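Local coordinates for TIGR00725 family protein (Thermotoga maritima, PDB 1RCU) that is of unknown function but, as a member of the SLOG superfamily with a Rossmann-like fold, probably binds a nucleotide or a related small ligand, at residues G51-K56 against E184-I189; Y59-G64 against E71-G76; I133-A138 against K143-L148; Q160-G165 against I176-T181. All blocks are in the same frame, centred on the assembly; numbering follows the deposited sequence.

Contact 1: G51-K56 against E184-I189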
loop_
_atom_site.group_PDB
_atom_site.type_symbol
_atom_site.label_atom_id
_atom_site.label_comp_id
_atom_site.label_asym_id
_atom_site.label_seq_id
_atom_site.Cartn_x
_atom_site.Cartn_y
_atom_site.Cartn_z
ATOM N N GLY A 51 12.995 5.081 -26.479
ATOM C CA GLY A 51 13.473 6.009 -25.468
ATOM C C GLY A 51 13.925 7.345 -26.016
ATOM O O GLY A 51 13.568 8.403 -25.489
ATOM N N ARG A 52 14.717 7.296 -27.078
ATOM C CA ARG A 52 15.224 8.500 -27.701
ATOM C C ARG A 52 14.089 9.334 -28.288
ATOM O O ARG A 52 14.022 10.546 -28.091
ATOM C CB ARG A 52 16.210 8.120 -28.797
ATOM C CG ARG A 52 17.397 7.317 -28.324
ATOM C CD ARG A 52 18.441 7.350 -29.401
ATOM N NE ARG A 52 19.623 6.555 -29.092
ATOM C CZ ARG A 52 19.934 5.415 -29.695
ATOM N NH1 ARG A 52 19.144 4.926 -30.636
ATOM N NH2 ARG A 52 21.054 4.786 -29.380
ATOM N N THR A 53 13.189 8.666 -28.993
ATOM C CA THR A 53 12.073 9.339 -29.619
ATOM C C THR A 53 11.171 10.025 -28.599
ATOM O O THR A 53 10.671 11.126 -28.854
ATOM C CB THR A 53 11.228 8.366 -30.423
ATOM O OG1 THR A 53 12.063 7.678 -31.362
ATOM C CG2 THR A 53 10.122 9.127 -31.177
ATOM N N LEU A 54 10.957 9.386 -27.453
ATOM C CA LEU A 54 10.100 9.983 -26.435
ATOM C C LEU A 54 10.769 11.241 -25.917
ATOM O O LEU A 54 10.122 12.270 -25.738
ATOM C CB LEU A 54 9.849 9.004 -25.289
ATOM C CG LEU A 54 8.975 7.810 -25.689
ATOM C CD1 LEU A 54 8.811 6.852 -24.533
ATOM C CD2 LEU A 54 7.629 8.317 -26.160
ATOM N N ALA A 55 12.074 11.146 -25.677
ATOM C CA ALA A 55 12.844 12.280 -25.191
ATOM C C ALA A 55 12.791 13.413 -26.209
ATOM O O ALA A 55 12.488 14.541 -25.846
ATOM C CB ALA A 55 14.308 11.873 -24.920
ATOM N N LYS A 56 13.074 13.112 -27.479
ATOM C CA LYS A 56 13.080 14.138 -28.525
ATOM C C LYS A 56 11.736 14.854 -28.639
ATOM O O LYS A 56 11.694 16.055 -28.906
ATOM C CB LYS A 56 13.470 13.542 -29.892
ATOM C CG LYS A 56 14.841 12.856 -29.933
ATOM C CD LYS A 56 15.160 12.332 -31.329
ATOM C CE LYS A 56 16.266 11.258 -31.322
ATOM N NZ LYS A 56 17.671 11.722 -31.542
ATOM N N GLU A 184 5.265 4.474 -35.329
ATOM C CA GLU A 184 3.820 4.292 -35.310
ATOM C C GLU A 184 3.301 4.550 -33.894
ATOM O O GLU A 184 2.279 5.205 -33.710
ATOM C CB GLU A 184 3.457 2.868 -35.755
ATOM C CG GLU A 184 2.005 2.686 -36.156
ATOM C CD GLU A 184 1.709 1.275 -36.625
ATOM O OE1 GLU A 184 2.620 0.625 -37.189
ATOM O OE2 GLU A 184 0.559 0.823 -36.451
ATOM N N ALA A 185 4.028 4.043 -32.902
ATOM C CA ALA A 185 3.670 4.203 -31.491
ATOM C C ALA A 185 3.540 5.664 -31.048
ATOM O O ALA A 185 2.523 6.065 -30.480
ATOM C CB ALA A 185 4.700 3.497 -30.610
ATOM N N VAL A 186 4.570 6.465 -31.297
ATOM C CA VAL A 186 4.545 7.870 -30.913
ATOM C C VAL A 186 3.485 8.644 -31.679
ATOM O O VAL A 186 2.961 9.656 -31.218
ATOM C CB VAL A 186 5.894 8.527 -31.174
ATOM C CG1 VAL A 186 5.909 9.951 -30.636
ATOM C CG2 VAL A 186 6.977 7.687 -30.542
ATOM N N GLN A 187 3.182 8.159 -32.866
ATOM C CA GLN A 187 2.187 8.773 -33.709
ATOM C C GLN A 187 0.819 8.651 -33.042
ATOM O O GLN A 187 0.023 9.585 -33.036
ATOM C CB GLN A 187 2.215 8.051 -35.046
ATOM C CG GLN A 187 1.429 8.666 -36.146
ATOM C CD GLN A 187 1.601 7.883 -37.436
ATOM O OE1 GLN A 187 2.726 7.692 -37.909
ATOM N NE2 GLN A 187 0.492 7.406 -37.998
ATOM N N ILE A 188 0.564 7.484 -32.475
ATOM C CA ILE A 188 -0.686 7.204 -31.781
ATOM C C ILE A 188 -0.794 8.052 -30.501
ATOM O O ILE A 188 -1.870 8.540 -30.154
ATOM C CB ILE A 188 -0.758 5.694 -31.438
ATOM C CG1 ILE A 188 -0.824 4.883 -32.727
ATOM C CG2 ILE A 188 -1.971 5.386 -30.604
ATOM C CD1 ILE A 188 -0.634 3.398 -32.530
ATOM N N ILE A 189 0.324 8.233 -29.800
ATOM C CA ILE A 189 0.335 9.038 -28.579
ATOM C C ILE A 189 -0.023 10.476 -28.930
ATOM O O ILE A 189 -0.791 11.115 -28.222
ATOM C CB ILE A 189 1.727 9.054 -27.908
ATOM C CG1 ILE A 189 2.112 7.641 -27.463
ATOM C CG2 ILE A 189 1.724 10.004 -26.718
ATOM C CD1 ILE A 189 3.563 7.509 -26.993
#
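V186 meets T53 and L54 where helix 182-190 runs beside helix 44-56. The two short helix segments point roughly the same way, their axes 10.8 Å apart at closest and crossing at -33°. V186 lies closest in register to L54, and its CG2 methyl does most of the touching: it comes 3.5 Å from CG2 of T53, the two side chains meeting at a slant. With CG1 anti to the backbone N (chi1 -174°), CG2 is the branch that projects into the gap between the helices. The same methyl, V186 CG2, lies at a looser 4.5 Å from CD2 of L54. T53 offers its methyl here because its OG1 is turned back along its own helix to the carbonyl oxygen of E49, which satisfies the hydroxyl and leaves an apolar surface toward V186. One turn further on, I189 reaches across with the tip of its chain, CD1 lying 4.2 Å from L54 CD2. L54 thus receives both V186 and I189 on one methyl, a small apolar seam at the inner side of the helix pair. The side chain of Y59 lies against L54, V186 and I189 alike. Beneath them runs the parallel sheet: L54 packs on V26 and V28 of strand 25-30, I189 on I146 of strand 145-148, and A185 on L148 and on A179 of strand 176-179.

Contact 2: Y59-G64 against E71-G76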
loop_
_atom_site.group_PDB
_atom_site.type_symbol
_atom_site.label_atom_id
_atom_site.label_comp_id
_atom_site.label_asym_id
_atom_site.label_seq_id
_atom_site.Cartn_x
_atom_site.Cartn_y
_atom_site.Cartn_z
ATOM N N TYR A 59 8.399 14.179 -24.061
ATOM C CA TYR A 59 7.571 13.476 -23.081
ATOM C C TYR A 59 8.388 13.105 -21.837
ATOM O O TYR A 59 9.587 12.822 -21.927
ATOM C CB TYR A 59 6.978 12.177 -23.667
ATOM C CG TYR A 59 6.112 12.356 -24.891
ATOM C CD1 TYR A 59 4.972 13.159 -24.852
ATOM C CD2 TYR A 59 6.433 11.723 -26.093
ATOM C CE1 TYR A 59 4.173 13.337 -25.984
ATOM C CE2 TYR A 59 5.634 11.888 -27.238
ATOM C CZ TYR A 59 4.508 12.697 -27.174
ATOM O OH TYR A 59 3.729 12.859 -28.301
ATOM N N LEU A 60 7.725 13.105 -20.684
ATOM C CA LEU A 60 8.354 12.728 -19.425
ATOM C C LEU A 60 8.156 11.210 -19.295
ATOM O O LEU A 60 7.021 10.740 -19.269
ATOM C CB LEU A 60 7.684 13.469 -18.264
ATOM C CG LEU A 60 8.255 13.196 -16.883
ATOM C CD1 LEU A 60 9.761 13.419 -16.891
ATOM C CD2 LEU A 60 7.568 14.103 -15.888
ATOM N N VAL A 61 9.251 10.451 -19.214
ATOM C CA VAL A 61 9.147 8.996 -19.142
ATOM C C VAL A 61 9.238 8.355 -17.754
ATOM O O VAL A 61 10.092 8.700 -16.940
ATOM C CB VAL A 61 10.189 8.334 -20.092
ATOM C CG1 VAL A 61 9.992 6.815 -20.130
ATOM C CG2 VAL A 61 10.041 8.912 -21.512
ATOM N N PHE A 62 8.321 7.427 -17.495
ATOM C CA PHE A 62 8.264 6.676 -16.232
ATOM C C PHE A 62 8.335 5.181 -16.519
ATOM O O PHE A 62 7.775 4.712 -17.511
ATOM C CB PHE A 62 6.937 6.896 -15.498
ATOM C CG PHE A 62 6.838 8.188 -14.780
ATOM C CD1 PHE A 62 6.716 9.375 -15.485
ATOM C CD2 PHE A 62 6.869 8.224 -13.391
ATOM C CE1 PHE A 62 6.616 10.589 -14.819
ATOM C CE2 PHE A 62 6.771 9.438 -12.697
ATOM C CZ PHE A 62 6.646 10.625 -13.413
ATOM N N ASN A 63 9.000 4.444 -15.635
ATOM C CA ASN A 63 9.096 2.999 -15.759
ATOM C C ASN A 63 9.402 2.357 -14.406
ATOM O O ASN A 63 9.720 3.052 -13.440
ATOM C CB ASN A 63 10.157 2.608 -16.806
ATOM C CG ASN A 63 11.543 3.096 -16.459
ATOM O OD1 ASN A 63 12.058 2.831 -15.374
ATOM N ND2 ASN A 63 12.163 3.803 -17.387
ATOM N N GLY A 64 9.300 1.030 -14.355
ATOM C CA GLY A 64 9.546 0.276 -13.135
ATOM C C GLY A 64 10.953 0.329 -12.565
ATOM O O GLY A 64 11.245 -0.381 -11.607
ATOM N N GLU A 71 15.685 -0.588 -18.489
ATOM C CA GLU A 71 17.019 -0.025 -18.548
ATOM C C GLU A 71 17.353 0.570 -19.905
ATOM O O GLU A 71 17.872 1.675 -19.991
ATOM C CB GLU A 71 18.052 -1.097 -18.193
ATOM C CG GLU A 71 19.487 -0.585 -18.146
ATOM C CD GLU A 71 20.438 -1.599 -17.541
ATOM O OE1 GLU A 71 20.143 -2.086 -16.423
ATOM O OE2 GLU A 71 21.475 -1.902 -18.179
ATOM N N LEU A 72 17.041 -0.170 -20.961
ATOM C CA LEU A 72 17.326 0.253 -22.323
ATOM C C LEU A 72 16.535 1.478 -22.762
ATOM O O LEU A 72 17.064 2.375 -23.432
ATOM C CB LEU A 72 17.061 -0.911 -23.274
ATOM C CG LEU A 72 17.890 -2.160 -22.943
ATOM C CD1 LEU A 72 17.412 -3.321 -23.793
ATOM C CD2 LEU A 72 19.378 -1.892 -23.168
ATOM N N VAL A 73 15.262 1.522 -22.386
ATOM C CA VAL A 73 14.433 2.656 -22.731
ATOM C C VAL A 73 14.994 3.872 -21.990
ATOM O O VAL A 73 15.078 4.971 -22.556
ATOM C CB VAL A 73 12.971 2.394 -22.349
ATOM C CG1 VAL A 73 12.226 3.698 -22.191
ATOM C CG2 VAL A 73 12.313 1.545 -23.439
ATOM N N SER A 74 15.410 3.672 -20.743
ATOM C CA SER A 74 15.967 4.765 -19.970
ATOM C C SER A 74 17.259 5.289 -20.602
ATOM O O SER A 74 17.472 6.491 -20.704
ATOM C CB SER A 74 16.215 4.292 -18.550
ATOM O OG SER A 74 15.002 3.882 -17.954
ATOM N N GLN A 75 18.125 4.374 -21.021
ATOM C CA GLN A 75 19.379 4.762 -21.657
ATOM C C GLN A 75 19.045 5.642 -22.858
ATOM O O GLN A 75 19.662 6.680 -23.085
ATOM C CB GLN A 75 20.145 3.531 -22.137
ATOM C CG GLN A 75 21.539 3.809 -22.684
ATOM C CD GLN A 75 22.143 2.572 -23.330
ATOM O OE1 GLN A 75 22.224 1.512 -22.701
ATOM N NE2 GLN A 75 22.566 2.697 -24.581
ATOM N N GLY A 76 18.045 5.217 -23.617
ATOM C CA GLY A 76 17.642 5.967 -24.789
ATOM C C GLY A 76 17.142 7.358 -24.469
ATOM O O GLY A 76 17.404 8.304 -25.215
#
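V61 and N63 of strand 60-63 face V73 and S74 of helix 68-79, and the backbones come nearest between V61 and S74, whose CA atoms lie 8.1 Å apart. Strand alternation turns V61 and N63 to the helix while F62 points to the other side of the sheet. The apolar half is light: CG1 of V61 stands 4.4 Å from CG1 of V73. The polar half is tighter, since N63 ND2 gives a hydrogen bond of 2.9 Å to S74 OG. The bond is bent, 139° at the hydrogen, and the serine oxygen sits 26° out of the amide plane. N63 gets there with CG held between its own backbone N and carbonyl carbon (chi1 61°). Its other amide atom, OD1, accepts from the backbone N of G65, so the group is held at both ends and its flip is fixed. A leucine in its place would probably leave S74 OG without its donor and the G65 amide without its acceptor, freeing the turn after the strand. S74 OG in turn bonds the carbonyl oxygen of M70, which can only accept. The hydroxyl therefore receives from N63 and donates to M70, and a buried polar relay links the strand's C-terminal end to the helix in this beta-alpha-beta unit.

Contact 3: I133-A138 against K143-L148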
loop_
_atom_site.group_PDB
_atom_site.type_symbol
_atom_site.label_atom_id
_atom_site.label_comp_id
_atom_site.label_asym_id
_atom_site.label_seq_id
_atom_site.Cartn_x
_atom_site.Cartn_y
_atom_site.Cartn_z
ATOM N N ILE A 133 0.163 -7.792 -15.861
ATOM C CA ILE A 133 -0.610 -7.200 -14.782
ATOM C C ILE A 133 -0.695 -5.691 -14.986
ATOM O O ILE A 133 -1.734 -5.075 -14.713
ATOM C CB ILE A 133 0.042 -7.501 -13.409
ATOM C CG1 ILE A 133 -0.064 -8.994 -13.109
ATOM C CG2 ILE A 133 -0.622 -6.673 -12.312
ATOM C CD1 ILE A 133 0.677 -9.426 -11.866
ATOM N N GLU A 134 0.399 -5.103 -15.464
ATOM C CA GLU A 134 0.436 -3.669 -15.723
ATOM C C GLU A 134 -0.453 -3.262 -16.899
ATOM O O GLU A 134 -1.093 -2.216 -16.849
ATOM C CB GLU A 134 1.888 -3.212 -15.951
ATOM C CG GLU A 134 2.709 -3.386 -14.687
ATOM C CD GLU A 134 4.187 -3.191 -14.889
ATOM O OE1 GLU A 134 4.694 -3.500 -15.985
ATOM O OE2 GLU A 134 4.849 -2.743 -13.936
ATOM N N ILE A 135 -0.477 -4.082 -17.948
ATOM C CA ILE A 135 -1.291 -3.816 -19.124
ATOM C C ILE A 135 -2.770 -3.864 -18.697
ATOM O O ILE A 135 -3.548 -2.966 -19.013
ATOM C CB ILE A 135 -1.004 -4.867 -20.254
ATOM C CG1 ILE A 135 0.400 -4.642 -20.841
ATOM C CG2 ILE A 135 -2.063 -4.777 -21.337
ATOM C CD1 ILE A 135 0.880 -5.784 -21.753
ATOM N N LEU A 136 -3.147 -4.911 -17.967
ATOM C CA LEU A 136 -4.525 -5.067 -17.500
ATOM C C LEU A 136 -4.885 -3.976 -16.499
ATOM O O LEU A 136 -6.011 -3.432 -16.528
ATOM C CB LEU A 136 -4.735 -6.454 -16.869
ATOM C CG LEU A 136 -5.288 -7.564 -17.791
ATOM C CD1 LEU A 136 -4.496 -7.671 -19.071
ATOM C CD2 LEU A 136 -5.278 -8.896 -17.046
ATOM N N GLY A 137 -3.923 -3.653 -15.633
ATOM C CA GLY A 137 -4.116 -2.629 -14.624
ATOM C C GLY A 137 -4.327 -1.282 -15.277
ATOM O O GLY A 137 -5.222 -0.534 -14.884
ATOM N N ALA A 138 -3.504 -0.982 -16.278
ATOM C CA ALA A 138 -3.599 0.279 -17.013
ATOM C C ALA A 138 -5.020 0.473 -17.534
ATOM O O ALA A 138 -5.610 1.557 -17.421
ATOM C CB ALA A 138 -2.600 0.282 -18.183
ATOM N N LYS A 143 -6.306 4.125 -18.592
ATOM C CA LYS A 143 -5.107 4.618 -19.251
ATOM C C LYS A 143 -4.951 3.950 -20.596
ATOM O O LYS A 143 -4.913 2.727 -20.685
ATOM C CB LYS A 143 -3.870 4.297 -18.412
ATOM C CG LYS A 143 -3.980 4.718 -16.957
ATOM C CD LYS A 143 -4.056 6.222 -16.848
ATOM C CE LYS A 143 -3.799 6.684 -15.427
ATOM N NZ LYS A 143 -3.802 8.166 -15.369
ATOM N N PRO A 144 -4.884 4.737 -21.672
ATOM C CA PRO A 144 -4.719 4.109 -22.982
ATOM C C PRO A 144 -3.385 3.388 -23.023
ATOM O O PRO A 144 -2.373 3.876 -22.513
ATOM C CB PRO A 144 -4.786 5.288 -23.951
ATOM C CG PRO A 144 -4.323 6.442 -23.105
ATOM C CD PRO A 144 -5.019 6.193 -21.796
ATOM N N VAL A 145 -3.412 2.215 -23.633
ATOM C CA VAL A 145 -2.253 1.363 -23.770
ATOM C C VAL A 145 -1.927 1.197 -25.251
ATOM O O VAL A 145 -2.823 1.037 -26.095
ATOM C CB VAL A 145 -2.520 -0.068 -23.178
ATOM C CG1 VAL A 145 -1.318 -0.974 -23.443
ATOM C CG2 VAL A 145 -2.812 0.015 -21.673
ATOM N N ILE A 146 -0.638 1.255 -25.561
ATOM C CA ILE A 146 -0.183 1.043 -26.916
ATOM C C ILE A 146 0.758 -0.153 -26.860
ATOM O O ILE A 146 1.805 -0.093 -26.220
ATOM C CB ILE A 146 0.570 2.258 -27.467
ATOM C CG1 ILE A 146 -0.369 3.470 -27.480
ATOM C CG2 ILE A 146 1.110 1.940 -28.887
ATOM C CD1 ILE A 146 0.327 4.777 -27.795
ATOM N N LEU A 147 0.365 -1.248 -27.503
ATOM C CA LEU A 147 1.187 -2.455 -27.517
ATOM C C LEU A 147 2.138 -2.312 -28.685
ATOM O O LEU A 147 1.713 -1.997 -29.806
ATOM C CB LEU A 147 0.323 -3.717 -27.733
ATOM C CG LEU A 147 -0.932 -3.985 -26.881
ATOM C CD1 LEU A 147 -1.655 -5.242 -27.368
ATOM C CD2 LEU A 147 -0.552 -4.145 -25.408
ATOM N N LEU A 148 3.426 -2.511 -28.435
ATOM C CA LEU A 148 4.403 -2.421 -29.511
ATOM C C LEU A 148 4.567 -3.869 -29.965
ATOM O O LEU A 148 5.345 -4.628 -29.396
ATOM C CB LEU A 148 5.720 -1.841 -28.984
ATOM C CG LEU A 148 6.694 -1.332 -30.049
ATOM C CD1 LEU A 148 6.007 -0.339 -31.004
ATOM C CD2 LEU A 148 7.863 -0.673 -29.359
#
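A138 O, near the end of helix 129-140, takes a hydrogen bond from K143 N at 2.9 Å, with an N-H...O angle of 160° and the donor tilted from the carbonyl plane. The start of the K143 side chain crowds the same oxygen, its CB lying 3.4 Å from A138 O. The chain then bends at its second torsion (chi2 -66°) and leads away from the helix, carrying NZ to the carbonyl oxygen of A119. Beyond this clasp the contact is apolar. A138 CB meets CG2 of V145 at 3.5 Å, the closest approach between two side chains here. V145 spreads its two methyls along the helix: CG2 serves A138, while CG1 lies 4.4 Å from CG2 of I135. I135 also extends its CD1 to within 4.3 Å of L147 CD2, so alternate strand residues line the helix. Across the helix, L136 packs on L136 of the second subunit, at a subunit interface. Helix 129-140 and strand 145-148 run nearly antiparallel, at 149°, as expected for the second half of a beta-alpha-beta crossover. This one starts from strand 121-125; its GGEIGTAIE run recalls the LOG-protein signature PGGxGTxxE, with one extra residue before GT, consistent with a SLOG fold.

Contact 4: Q160-G165 against I176-T181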
loop_
_atom_site.group_PDB
_atom_site.type_symbol
_atom_site.label_atom_id
_atom_site.label_comp_id
_atom_site.label_asym_id
_atom_site.label_seq_id
_atom_site.Cartn_x
_atom_site.Cartn_y
_atom_site.Cartn_z
ATOM N N GLN A 160 -4.363 -11.503 -28.601
ATOM C CA GLN A 160 -5.158 -12.611 -29.073
ATOM C C GLN A 160 -6.457 -12.795 -28.284
ATOM O O GLN A 160 -7.232 -13.702 -28.570
ATOM C CB GLN A 160 -4.303 -13.883 -29.049
ATOM C CG GLN A 160 -3.015 -13.774 -29.887
ATOM C CD GLN A 160 -3.259 -13.195 -31.292
ATOM O OE1 GLN A 160 -4.042 -13.741 -32.073
ATOM N NE2 GLN A 160 -2.591 -12.084 -31.606
ATOM N N VAL A 161 -6.701 -11.922 -27.306
ATOM C CA VAL A 161 -7.915 -11.999 -26.492
ATOM C C VAL A 161 -8.668 -10.675 -26.334
ATOM O O VAL A 161 -9.376 -10.469 -25.346
ATOM C CB VAL A 161 -7.624 -12.569 -25.071
ATOM C CG1 VAL A 161 -7.272 -14.046 -25.169
ATOM C CG2 VAL A 161 -6.492 -11.783 -24.395
ATOM N N LEU A 162 -8.516 -9.786 -27.312
ATOM C CA LEU A 162 -9.184 -8.492 -27.284
ATOM C C LEU A 162 -10.637 -8.604 -27.713
ATOM O O LEU A 162 -10.971 -9.299 -28.669
ATOM C CB LEU A 162 -8.454 -7.511 -28.193
ATOM C CG LEU A 162 -7.026 -7.160 -27.792
ATOM C CD1 LEU A 162 -6.370 -6.430 -28.941
ATOM C CD2 LEU A 162 -7.020 -6.304 -26.545
ATOM N N ILE A 163 -11.496 -7.911 -26.988
ATOM C CA ILE A 163 -12.914 -7.912 -27.281
ATOM C C ILE A 163 -13.058 -6.803 -28.326
ATOM O O ILE A 163 -12.573 -5.700 -28.118
ATOM C CB ILE A 163 -13.706 -7.615 -25.978
ATOM C CG1 ILE A 163 -13.396 -8.694 -24.919
ATOM C CG2 ILE A 163 -15.194 -7.525 -26.270
ATOM C CD1 ILE A 163 -13.768 -8.318 -23.480
ATOM N N ASP A 164 -13.678 -7.117 -29.463
ATOM C CA ASP A 164 -13.861 -6.150 -30.546
ATOM C C ASP A 164 -12.544 -5.563 -31.028
ATOM O O ASP A 164 -12.500 -4.412 -31.463
ATOM C CB ASP A 164 -14.752 -5.007 -30.085
ATOM C CG ASP A 164 -16.114 -5.475 -29.664
ATOM O OD1 ASP A 164 -16.812 -6.072 -30.510
ATOM O OD2 ASP A 164 -16.487 -5.251 -28.494
ATOM N N GLY A 165 -11.479 -6.357 -30.946
ATOM C CA GLY A 165 -10.159 -5.908 -31.357
ATOM C C GLY A 165 -9.620 -4.691 -30.605
ATOM O O GLY A 165 -8.636 -4.083 -31.036
ATOM N N ILE A 176 -7.226 -0.415 -26.339
ATOM C CA ILE A 176 -5.871 -0.927 -26.322
ATOM C C ILE A 176 -5.350 -0.784 -27.745
ATOM O O ILE A 176 -5.737 -1.539 -28.631
ATOM C CB ILE A 176 -5.827 -2.409 -25.954
ATOM C CG1 ILE A 176 -6.459 -2.640 -24.581
ATOM C CG2 ILE A 176 -4.386 -2.897 -25.977
ATOM C CD1 ILE A 176 -5.761 -1.925 -23.444
ATOM N N HIS A 177 -4.484 0.194 -27.973
ATOM C CA HIS A 177 -3.934 0.394 -29.306
ATOM C C HIS A 177 -2.790 -0.581 -29.611
ATOM O O HIS A 177 -2.149 -1.141 -28.707
ATOM C CB HIS A 177 -3.432 1.835 -29.455
ATOM C CG HIS A 177 -4.481 2.868 -29.176
ATOM N ND1 HIS A 177 -4.910 3.171 -27.903
ATOM C CD2 HIS A 177 -5.209 3.643 -30.014
ATOM C CE1 HIS A 177 -5.858 4.088 -27.969
ATOM N NE2 HIS A 177 -6.056 4.391 -29.239
ATOM N N GLN A 178 -2.540 -0.770 -30.901
ATOM C CA GLN A 178 -1.473 -1.638 -31.390
ATOM C C GLN A 178 -0.637 -0.855 -32.405
ATOM O O GLN A 178 -1.175 -0.095 -33.216
ATOM C CB GLN A 178 -2.057 -2.876 -32.076
ATOM C CG GLN A 178 -2.760 -3.804 -31.128
ATOM C CD GLN A 178 -3.264 -5.065 -31.806
ATOM O OE1 GLN A 178 -2.480 -5.858 -32.341
ATOM N NE2 GLN A 178 -4.574 -5.274 -31.768
ATOM N N ALA A 179 0.678 -1.035 -32.346
ATOM C CA ALA A 179 1.611 -0.386 -33.261
ATOM C C ALA A 179 2.718 -1.383 -33.565
ATOM O O ALA A 179 3.101 -2.167 -32.704
ATOM C CB ALA A 179 2.196 0.884 -32.613
ATOM N N TRP A 180 3.229 -1.365 -34.788
ATOM C CA TRP A 180 4.291 -2.296 -35.152
ATOM C C TRP A 180 5.612 -1.592 -35.334
ATOM O O TRP A 180 6.574 -2.178 -35.809
ATOM C CB TRP A 180 3.939 -3.035 -36.439
ATOM C CG TRP A 180 2.777 -3.937 -36.263
ATOM C CD1 TRP A 180 1.448 -3.593 -36.276
ATOM C CD2 TRP A 180 2.828 -5.332 -35.984
ATOM N NE1 TRP A 180 0.670 -4.702 -36.017
ATOM C CE2 TRP A 180 1.498 -5.781 -35.835
ATOM C CE3 TRP A 180 3.876 -6.251 -35.837
ATOM C CZ2 TRP A 180 1.190 -7.112 -35.554
ATOM C CZ3 TRP A 180 3.569 -7.588 -35.552
ATOM C CH2 TRP A 180 2.239 -8.001 -35.414
ATOM N N THR A 181 5.672 -0.337 -34.922
ATOM C CA THR A 181 6.883 0.438 -35.102
ATOM C C THR A 181 6.939 1.554 -34.080
ATOM O O THR A 181 5.898 2.048 -33.657
ATOM C CB THR A 181 6.890 1.011 -36.531
ATOM O OG1 THR A 181 7.895 0.345 -37.295
ATOM C CG2 THR A 181 7.139 2.486 -36.540
#
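The flat group of this contact is the Q178 amide, met by the CD1 methyl of L162. That methyl lies 3.5 Å from Q178 NE2, standing well above the amide plane and past the nitrogen end rather than over the centre of the group. The two side chains approach from opposite directions. Q178 is extended beyond CG (chi2 -177°), which carries the amide out from strand 176-179 to the loop. Its oxygen has a firmer partner: OE1 accepts from NE of R149, and this bond probably sets the rotation of the amide and turns NE2 toward the loop. G165 O comes only to 4.3 Å from Q178 NE2, too far for a bond, so the amide nitrogen meets the loop by packing alone. The second branch of L162 works further back along the strand. CD2 rests 4.1 Å from I176 CB and close to CG1, the two chains passing at a slant. I176 then bends away to pack on V145 and L147, while L168 lies against both L162 and I176. One leucine thus straddles two residues on the same side of the strand. L162 begins a type II beta turn ending at G165, with D164 in the positive-phi position and its carboxylate in a salt bridge to R172. V161 and I163 touch V161 and R157 of the second subunit. The loop belongs to the long connection between helix 153-157 and strand 176-179, the last strand of the chain's Rossmann-like parallel sheet, and L162 tucks this excursion back against that edge.

All four contacts are built around one parallel sheet, in the strand order 100-103, 84-88, 60-63, 25-30, 121-125, 145-148, 176-179. Contact 1 closes the longest loop, and contacts 2, 3 and 4 follow one another inside it. Its helices bridge the halves of the sheet: Y59 ties it to contact 2, centres 12 Å apart, and I146 to contact 3, 16 Å away. Contacts 3 and 4, with centres 11 Å apart, share neighbouring strands 145-148 and 176-179. Contacts 2 and 4 lie 23 Å apart, on opposite sides of the chain's centre. Together they outline a single Rossmann-like domain, and the two contacts on its later strands meet the second subunit.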